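PDB 5XN8: glycerol Dehydrogenase, which catalyses the NAD-dependent oxidation of glycerol to dihydroxyacetone, and probably acts on other small diols such as 1,2-propanediol as well. Local coordinates for the zinc ion site, the interface of chains A and B and the interface of chains A and C. Residues are numbered along the deposited sequence; one frame, centred on the assembly and turned at random. Chains: chain A/B/C, Glycerol Dehydrogenase.

Contact 1: the zinc ion site. Residues chain A 120-121, 171, 178, 254, 271, 275. With ZN (zinc ion), chain D.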
loop_
_atom_site.group_PDB
_atom_site.type_symbol
_atom_site.label_atom_id
_atom_site.label_comp_id
_atom_site.label_asym_id
_atom_site.label_seq_id
_atom_site.Cartn_x
_atom_site.Cartn_y
_atom_site.Cartn_z
ATOM N N THR A 120 -35.059 -16.964 -4.834
ATOM C CA THR A 120 -34.414 -18.052 -4.108
ATOM C C THR A 120 -33.334 -18.669 -4.987
ATOM O O THR A 120 -33.256 -18.373 -6.185
ATOM C CB THR A 120 -35.416 -19.155 -3.683
ATOM O OG1 THR A 120 -34.721 -20.163 -2.945
ATOM C CG2 THR A 120 -36.171 -19.758 -4.893
ATOM N N ASP A 121 -32.506 -19.520 -4.378
ATOM C CA ASP A 121 -31.465 -20.276 -5.086
ATOM C C ASP A 121 -31.844 -21.759 -5.258
ATOM O O ASP A 121 -31.004 -22.586 -5.633
ATOM C CB ASP A 121 -30.098 -20.100 -4.396
ATOM C CG ASP A 121 -30.082 -20.566 -2.941
ATOM O OD1 ASP A 121 -31.135 -21.003 -2.420
ATOM O OD2 ASP A 121 -28.985 -20.480 -2.322
ATOM N N ASP A 171 -31.138 -14.251 0.388
ATOM C CA ASP A 171 -30.870 -15.698 0.369
ATOM C C ASP A 171 -29.453 -15.977 -0.115
ATOM O O ASP A 171 -28.790 -16.908 0.362
ATOM C CB ASP A 171 -31.897 -16.395 -0.544
ATOM C CG ASP A 171 -31.951 -17.910 -0.366
ATOM O OD1 ASP A 171 -31.722 -18.444 0.737
ATOM O OD2 ASP A 171 -32.275 -18.591 -1.359
ATOM N N GLU A 178 -21.977 -19.477 5.030
ATOM C CA GLU A 178 -22.297 -20.870 5.331
ATOM C C GLU A 178 -21.407 -21.851 4.577
ATOM O O GLU A 178 -21.042 -22.916 5.106
ATOM C CB GLU A 178 -23.758 -21.159 4.982
ATOM C CG GLU A 178 -24.757 -20.345 5.800
ATOM C CD GLU A 178 -26.186 -20.681 5.455
ATOM O OE1 GLU A 178 -26.674 -20.249 4.402
ATOM O OE2 GLU A 178 -26.833 -21.360 6.261
ATOM N N HIS A 254 -29.303 -20.693 7.752
ATOM C CA HIS A 254 -30.496 -21.435 7.281
ATOM C C HIS A 254 -31.154 -22.262 8.388
ATOM O O HIS A 254 -32.370 -22.445 8.386
ATOM C CB HIS A 254 -30.113 -22.302 6.078
ATOM C CG HIS A 254 -30.336 -21.628 4.762
ATOM N ND1 HIS A 254 -29.406 -20.800 4.161
ATOM C CD2 HIS A 254 -31.369 -21.713 3.902
ATOM C CE1 HIS A 254 -29.896 -20.353 3.021
ATOM N NE2 HIS A 254 -31.077 -20.906 2.823
ATOM N N HIS A 271 -38.635 -16.198 2.421
ATOM C CA HIS A 271 -37.501 -17.075 2.750
ATOM C C HIS A 271 -36.170 -16.333 2.918
ATOM O O HIS A 271 -35.502 -16.450 3.957
ATOM C CB HIS A 271 -37.373 -18.141 1.647
ATOM C CG HIS A 271 -36.248 -19.106 1.845
ATOM N ND1 HIS A 271 -36.262 -20.091 2.809
ATOM C CD2 HIS A 271 -35.074 -19.246 1.183
ATOM C CE1 HIS A 271 -35.142 -20.790 2.737
ATOM N NE2 HIS A 271 -34.403 -20.297 1.759
ATOM N N VAL A 275 -33.375 -15.277 6.046
ATOM C CA VAL A 275 -31.992 -15.744 5.876
ATOM C C VAL A 275 -30.996 -14.585 6.025
ATOM O O VAL A 275 -29.896 -14.765 6.566
ATOM C CB VAL A 275 -31.818 -16.451 4.503
ATOM C CG1 VAL A 275 -30.357 -16.708 4.166
ATOM C CG2 VAL A 275 -32.585 -17.761 4.462
HETATM ZN ZN ZN D . -32.284 -20.421 1.070
HETATM O O HOH W 1 -32.727 -22.485 1.425
#
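The catalytic metal site of the iron-containing alcohol dehydrogenase family, here filled by zinc, is held by an aspartate, two histidines and a water. A:Asp171 binds mainly through one carboxylate oxygen, OD1, 2.1 Å from ZN, while its OD2 stands off at 3.0 Å. A:His254 and A:His271 each bind through NE2, both at 2.2 Å and 107° apart at the metal. The water lies almost straight across from A:Asp171 OD1 (176°). It leans toward both histidines; the geometry is irregular, and further ligands may be unseen. Substrate glycerol would probably approach near this water, where A:Asp121 also points its carboxylate.

Second-shell groups fix the ligands. A:Glu178 OE1 accepts a hydrogen bond from A:His254 ND1 at 2.8 Å through its syn lone pair and nearly in the ring plane, which sets the ring's rotation and would tend to make NE2 a stronger electron-pair donor to the metal. The backbone N of A:His254 bonds A:Glu178 OE2 at 3.0 Å from above the carboxylate plane. The methyl CG2 of A:Val275 lies over a face of each imidazole, near the rim. A:Asp121 N meets A:Asp171 OD2 at 3.2 Å.

The ligands come from helices 162-185, 252-260 and 271-285, with A:Thr120 and A:Asp121 in a loop following strand 111-115.

Contact 2: the interface of chains A and B. Residues chain A 3, 196-198; chain B 228, 231-232, 235.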
loop_
_atom_site.group_PDB
_atom_site.type_symbol
_atom_site.label_atom_id
_atom_site.label_comp_id
_atom_site.label_asym_id
_atom_site.label_seq_id
_atom_site.Cartn_x
_atom_site.Cartn_y
_atom_site.Cartn_z
ATOM N N LYS A 3 -14.168 -35.135 -2.736
ATOM C CA LYS A 3 -14.733 -33.810 -3.011
ATOM C C LYS A 3 -15.767 -33.992 -4.113
ATOM O O LYS A 3 -15.530 -34.714 -5.077
ATOM C CB LYS A 3 -13.652 -32.822 -3.443
ATOM C CG LYS A 3 -12.604 -32.530 -2.382
ATOM C CD LYS A 3 -11.454 -31.710 -2.939
ATOM C CE LYS A 3 -10.582 -31.144 -1.828
ATOM N NZ LYS A 3 -9.424 -30.392 -2.392
ATOM N N THR A 196 -15.369 -28.737 -3.178
ATOM C CA THR A 196 -14.367 -28.405 -4.167
ATOM C C THR A 196 -14.023 -26.927 -3.979
ATOM O O THR A 196 -14.793 -26.190 -3.372
ATOM C CB THR A 196 -14.891 -28.631 -5.603
ATOM O OG1 THR A 196 -16.087 -27.866 -5.806
ATOM C CG2 THR A 196 -15.164 -30.090 -5.860
ATOM N N GLU A 197 -12.868 -26.508 -4.497
ATOM C CA GLU A 197 -12.531 -25.088 -4.530
ATOM C C GLU A 197 -13.460 -24.329 -5.464
ATOM O O GLU A 197 -13.810 -23.178 -5.178
ATOM C CB GLU A 197 -11.079 -24.855 -4.939
ATOM C CG GLU A 197 -10.040 -25.436 -3.986
ATOM C CD GLU A 197 -10.223 -24.966 -2.547
ATOM O OE1 GLU A 197 -10.466 -23.771 -2.333
ATOM O OE2 GLU A 197 -10.108 -25.804 -1.631
ATOM N N ALA A 198 -13.862 -24.983 -6.553
ATOM C CA ALA A 198 -14.836 -24.442 -7.516
ATOM C C ALA A 198 -16.099 -23.901 -6.859
ATOM O O ALA A 198 -16.470 -22.742 -7.058
ATOM C CB ALA A 198 -15.214 -25.517 -8.532
ATOM N N ASP B 228 -2.541 -32.290 -0.896
ATOM C CA ASP B 228 -3.700 -31.428 -1.236
ATOM C C ASP B 228 -3.363 -30.420 -2.336
ATOM O O ASP B 228 -4.265 -29.876 -2.934
ATOM C CB ASP B 228 -4.306 -30.717 -0.012
ATOM C CG ASP B 228 -5.850 -30.576 -0.114
ATOM O OD1 ASP B 228 -6.558 -31.583 0.043
ATOM O OD2 ASP B 228 -6.373 -29.480 -0.357
ATOM N N GLU B 231 -4.296 -32.376 -5.359
ATOM C CA GLU B 231 -5.765 -32.392 -5.427
ATOM C C GLU B 231 -6.274 -31.094 -6.060
ATOM O O GLU B 231 -7.170 -31.140 -6.892
ATOM C CB GLU B 231 -6.389 -32.568 -4.034
ATOM C CG GLU B 231 -6.118 -33.919 -3.369
ATOM C CD GLU B 231 -7.080 -35.034 -3.742
ATOM O OE1 GLU B 231 -8.217 -34.760 -4.164
ATOM O OE2 GLU B 231 -6.688 -36.218 -3.586
ATOM N N ARG B 232 -5.682 -29.956 -5.674
ATOM C CA ARG B 232 -6.058 -28.651 -6.224
ATOM C C ARG B 232 -5.723 -28.548 -7.711
ATOM O O ARG B 232 -6.498 -27.987 -8.492
ATOM C CB ARG B 232 -5.371 -27.487 -5.487
ATOM C CG ARG B 232 -5.634 -27.378 -3.992
ATOM C CD ARG B 232 -7.045 -26.984 -3.647
ATOM N NE ARG B 232 -7.263 -27.037 -2.189
ATOM C CZ ARG B 232 -6.888 -26.110 -1.301
ATOM N NH1 ARG B 232 -6.274 -24.992 -1.684
ATOM N NH2 ARG B 232 -7.148 -26.292 -0.012
ATOM N N GLU B 235 -8.013 -30.727 -9.896
ATOM C CA GLU B 235 -9.282 -30.025 -10.082
ATOM C C GLU B 235 -9.136 -28.880 -11.077
ATOM O O GLU B 235 -9.999 -28.686 -11.932
ATOM C CB GLU B 235 -9.793 -29.479 -8.752
ATOM C CG GLU B 235 -11.237 -28.972 -8.806
ATOM C CD GLU B 235 -11.592 -28.011 -7.686
ATOM O OE1 GLU B 235 -10.795 -27.843 -6.744
ATOM O OE2 GLU B 235 -12.680 -27.407 -7.764
#
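A:Glu197 and B:Glu235 each find a different kind of partner at this contact. B:Glu235 has CG anti to its backbone N (chi1 -169°) and runs on extended, so its carboxylate reaches the first turn of helix 197-223 in chain A. There OE2 accepts a hydrogen bond from the backbone N of A:Ala198 at 3.0 Å, 158° at the hydrogen, through its syn lone pair; OE1 receives a weak one from A:Glu197 N. The acid thus caps the start of the partner's helix, where the helix dipole would be expected to favour its negative charge. A:Thr196 crosses it at about a right angle, its CB facing the carboxylate.

A:Glu197 bends at chi2 and crosses B:Arg232 obliquely. Its OE2 lies over one face of the guanidinium, 3.2 Å from NE, with the two planes 38° apart; the N-H points elsewhere, leaving a salt bridge without a hydrogen bond. Alongside, the alkyl parts touch, A:Glu197 CG against B:Arg232 CD at 3.4 Å. B:Asp228 OD2 makes a salt bridge within its own chain to the same NE at 3.2 Å, and a longer one across to A:Lys3 NZ at 3.8 Å, the lysine arriving as an extended chain at the edge of the guanidinium.

The patch recurs across the two-fold with chains exchanged, and probably helps join two subunits through alternating charges and a helix cap.

Contact 3: the interface of chains A and C. Residues chain A 216, 219-220, 223, 225-227; chain C 284, 349-351, 353-354, 357.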
loop_
_atom_site.group_PDB
_atom_site.type_symbol
_atom_site.label_atom_id
_atom_site.label_comp_id
_atom_site.label_asym_id
_atom_site.label_seq_id
_atom_site.Cartn_x
_atom_site.Cartn_y
_atom_site.Cartn_z
ATOM N N LYS A 216 -27.066 -1.288 -7.929
ATOM C CA LYS A 216 -27.362 -0.970 -9.343
ATOM C C LYS A 216 -28.473 -1.842 -9.900
ATOM O O LYS A 216 -29.273 -1.380 -10.715
ATOM C CB LYS A 216 -26.125 -1.116 -10.226
ATOM C CG LYS A 216 -25.053 -0.069 -9.974
ATOM C CD LYS A 216 -23.873 -0.227 -10.917
ATOM C CE LYS A 216 -22.954 -1.385 -10.553
ATOM N NZ LYS A 216 -21.904 -1.562 -11.610
ATOM N N LEU A 219 -32.215 -0.919 -8.377
ATOM C CA LEU A 219 -32.801 0.268 -8.994
ATOM C C LEU A 219 -33.317 -0.013 -10.400
ATOM O O LEU A 219 -34.357 0.514 -10.788
ATOM C CB LEU A 219 -31.795 1.422 -9.013
ATOM C CG LEU A 219 -31.412 1.936 -7.617
ATOM C CD1 LEU A 219 -30.253 2.909 -7.718
ATOM C CD2 LEU A 219 -32.582 2.598 -6.893
ATOM N N ALA A 220 -32.579 -0.824 -11.159
ATOM C CA ALA A 220 -33.044 -1.321 -12.451
ATOM C C ALA A 220 -34.311 -2.151 -12.288
ATOM O O ALA A 220 -35.262 -2.002 -13.058
ATOM C CB ALA A 220 -31.954 -2.159 -13.123
ATOM N N ALA A 223 -37.256 0.086 -11.556
ATOM C CA ALA A 223 -37.791 0.647 -12.811
ATOM C C ALA A 223 -38.477 -0.378 -13.726
ATOM O O ALA A 223 -39.174 0.014 -14.667
ATOM C CB ALA A 223 -36.694 1.384 -13.576
ATOM N N VAL A 225 -36.723 -2.851 -15.436
ATOM C CA VAL A 225 -35.885 -2.829 -16.634
ATOM C C VAL A 225 -34.626 -3.714 -16.507
ATOM O O VAL A 225 -34.197 -4.051 -15.409
ATOM C CB VAL A 225 -35.529 -1.363 -17.001
ATOM C CG1 VAL A 225 -36.774 -0.589 -17.411
ATOM C CG2 VAL A 225 -34.759 -0.674 -15.888
ATOM N N VAL A 226 -34.053 -4.099 -17.641
ATOM C CA VAL A 226 -32.903 -5.016 -17.701
ATOM C C VAL A 226 -31.601 -4.254 -17.927
ATOM O O VAL A 226 -31.404 -3.677 -19.000
ATOM C CB VAL A 226 -33.078 -6.058 -18.834
ATOM C CG1 VAL A 226 -31.982 -7.122 -18.769
ATOM C CG2 VAL A 226 -34.465 -6.696 -18.777
ATOM N N THR A 227 -30.729 -4.242 -16.912
ATOM C CA THR A 227 -29.336 -3.778 -17.054
ATOM C C THR A 227 -28.385 -4.946 -16.833
ATOM O O THR A 227 -28.829 -6.010 -16.405
ATOM C CB THR A 227 -29.003 -2.648 -16.065
ATOM O OG1 THR A 227 -29.359 -3.043 -14.738
ATOM C CG2 THR A 227 -29.736 -1.399 -16.438
ATOM N N VAL C 284 -23.959 3.157 -16.715
ATOM C CA VAL C 284 -24.943 2.125 -16.377
ATOM C C VAL C 284 -25.051 1.098 -17.503
ATOM O O VAL C 284 -25.273 -0.086 -17.246
ATOM C CB VAL C 284 -26.322 2.753 -16.093
ATOM C CG1 VAL C 284 -27.402 1.682 -15.938
ATOM C CG2 VAL C 284 -26.252 3.622 -14.835
ATOM N N HIS C 349 -33.035 2.383 -23.025
ATOM C CA HIS C 349 -34.177 2.787 -22.186
ATOM C C HIS C 349 -33.878 2.414 -20.724
ATOM O O HIS C 349 -33.957 3.259 -19.833
ATOM C CB HIS C 349 -35.464 2.122 -22.721
ATOM C CG HIS C 349 -36.675 2.268 -21.844
ATOM N ND1 HIS C 349 -36.975 1.379 -20.836
ATOM C CD2 HIS C 349 -37.707 3.149 -21.889
ATOM C CE1 HIS C 349 -38.117 1.728 -20.267
ATOM N NE2 HIS C 349 -38.578 2.808 -20.879
ATOM N N ALA C 350 -33.483 1.162 -20.520
ATOM C CA ALA C 350 -33.068 0.634 -19.215
ATOM C C ALA C 350 -31.997 1.460 -18.524
ATOM O O ALA C 350 -32.115 1.803 -17.338
ATOM C CB ALA C 350 -32.571 -0.795 -19.375
ATOM N N ALA C 351 -30.940 1.768 -19.269
ATOM C CA ALA C 351 -29.818 2.517 -18.729
ATOM C C ALA C 351 -30.227 3.929 -18.306
ATOM O O ALA C 351 -29.861 4.381 -17.220
ATOM C CB ALA C 351 -28.692 2.569 -19.741
ATOM N N LEU C 353 -33.241 5.083 -17.429
ATOM C CA LEU C 353 -34.119 5.066 -16.257
ATOM C C LEU C 353 -33.358 4.741 -14.971
ATOM O O LEU C 353 -33.612 5.345 -13.920
ATOM C CB LEU C 353 -35.288 4.083 -16.435
ATOM C CG LEU C 353 -36.323 4.404 -17.528
ATOM C CD1 LEU C 353 -37.577 3.544 -17.397
ATOM C CD2 LEU C 353 -36.709 5.875 -17.526
ATOM N N THR C 354 -32.429 3.796 -15.055
ATOM C CA THR C 354 -31.622 3.429 -13.898
ATOM C C THR C 354 -30.660 4.548 -13.511
ATOM O O THR C 354 -30.497 4.847 -12.322
ATOM C CB THR C 354 -30.843 2.131 -14.151
ATOM O OG1 THR C 354 -31.759 1.083 -14.478
ATOM C CG2 THR C 354 -30.017 1.736 -12.916
ATOM N N LEU C 357 -32.577 7.154 -11.598
ATOM C CA LEU C 357 -32.742 6.699 -10.215
ATOM C C LEU C 357 -31.443 6.750 -9.415
ATOM O O LEU C 357 -31.484 7.013 -8.217
ATOM C CB LEU C 357 -33.366 5.300 -10.160
ATOM C CG LEU C 357 -34.823 5.198 -10.647
ATOM C CD1 LEU C 357 -35.343 3.784 -10.497
ATOM C CD2 LEU C 357 -35.756 6.159 -9.907
#
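Mostly apolar side chains meet between chains A and C, with no polar pair in bonding reach. A:Val225 packs its CB on the methyl CB of C:Ala350 at 3.8 Å. Its branch CG1, anti to the carbonyl carbon, touches C:His349 CE1 at 3.9 Å, the two side chains crossing at about a right angle. The other branch, CG2, slides past C:Thr354 in the opposite direction. A:Thr227 meets C:Thr354 tip to tip, its methyl CG2 directed at OG1, and that same methyl reaches C:Val284 CG1 at 3.9 Å.

C:Thr354 OG1 also rests on A:Ala220, 3.4 Å from CA, while its CG2 faces the carbonyl of A:Lys216. Next along the helix, C:Leu357 puts CD1 3.4 Å from A:Leu219 O and against the methyl of A:Ala223, which C:Leu353 CB approaches too.

Behind this shell, the hydroxyl of C:Thr354, placed beside its backbone N (chi1 -57°), bonds C:Ala350 O at 3.0 Å, from above the carbonyl plane; this holds the side chain's rotation and gives the hydroxyl a partner within its own helix. C:Leu353 CG covers one face of the C:His349 imidazole near the rim.

The patch probably contributes to subunit association in the deposited octamer. In the fold, the end of helix 197-223 and the loop leading to helix 228-247 of chain A meet helix 345-363 of chain C, with the end of helix 271-285 alongside.

Helix 197-223 of chain A ties the two interfaces together: its first turn belongs to contact 2 and its last turns to contact 3, whose C-alpha centres lie about 38 Å apart. The loop after it leads to helix 228-247, which in chain B supplies the other side of contact 2. The C-alpha centre of contact 1 is about 25 Å from that of contact 2 and about 26 Å from that of contact 3, and its helix 271-285 recurs in chain C at contact 3. One subunit thus touches different neighbours at opposite ends of one helix, consistent with the eight-chain deposited assembly, while its metal site stays away from both patches.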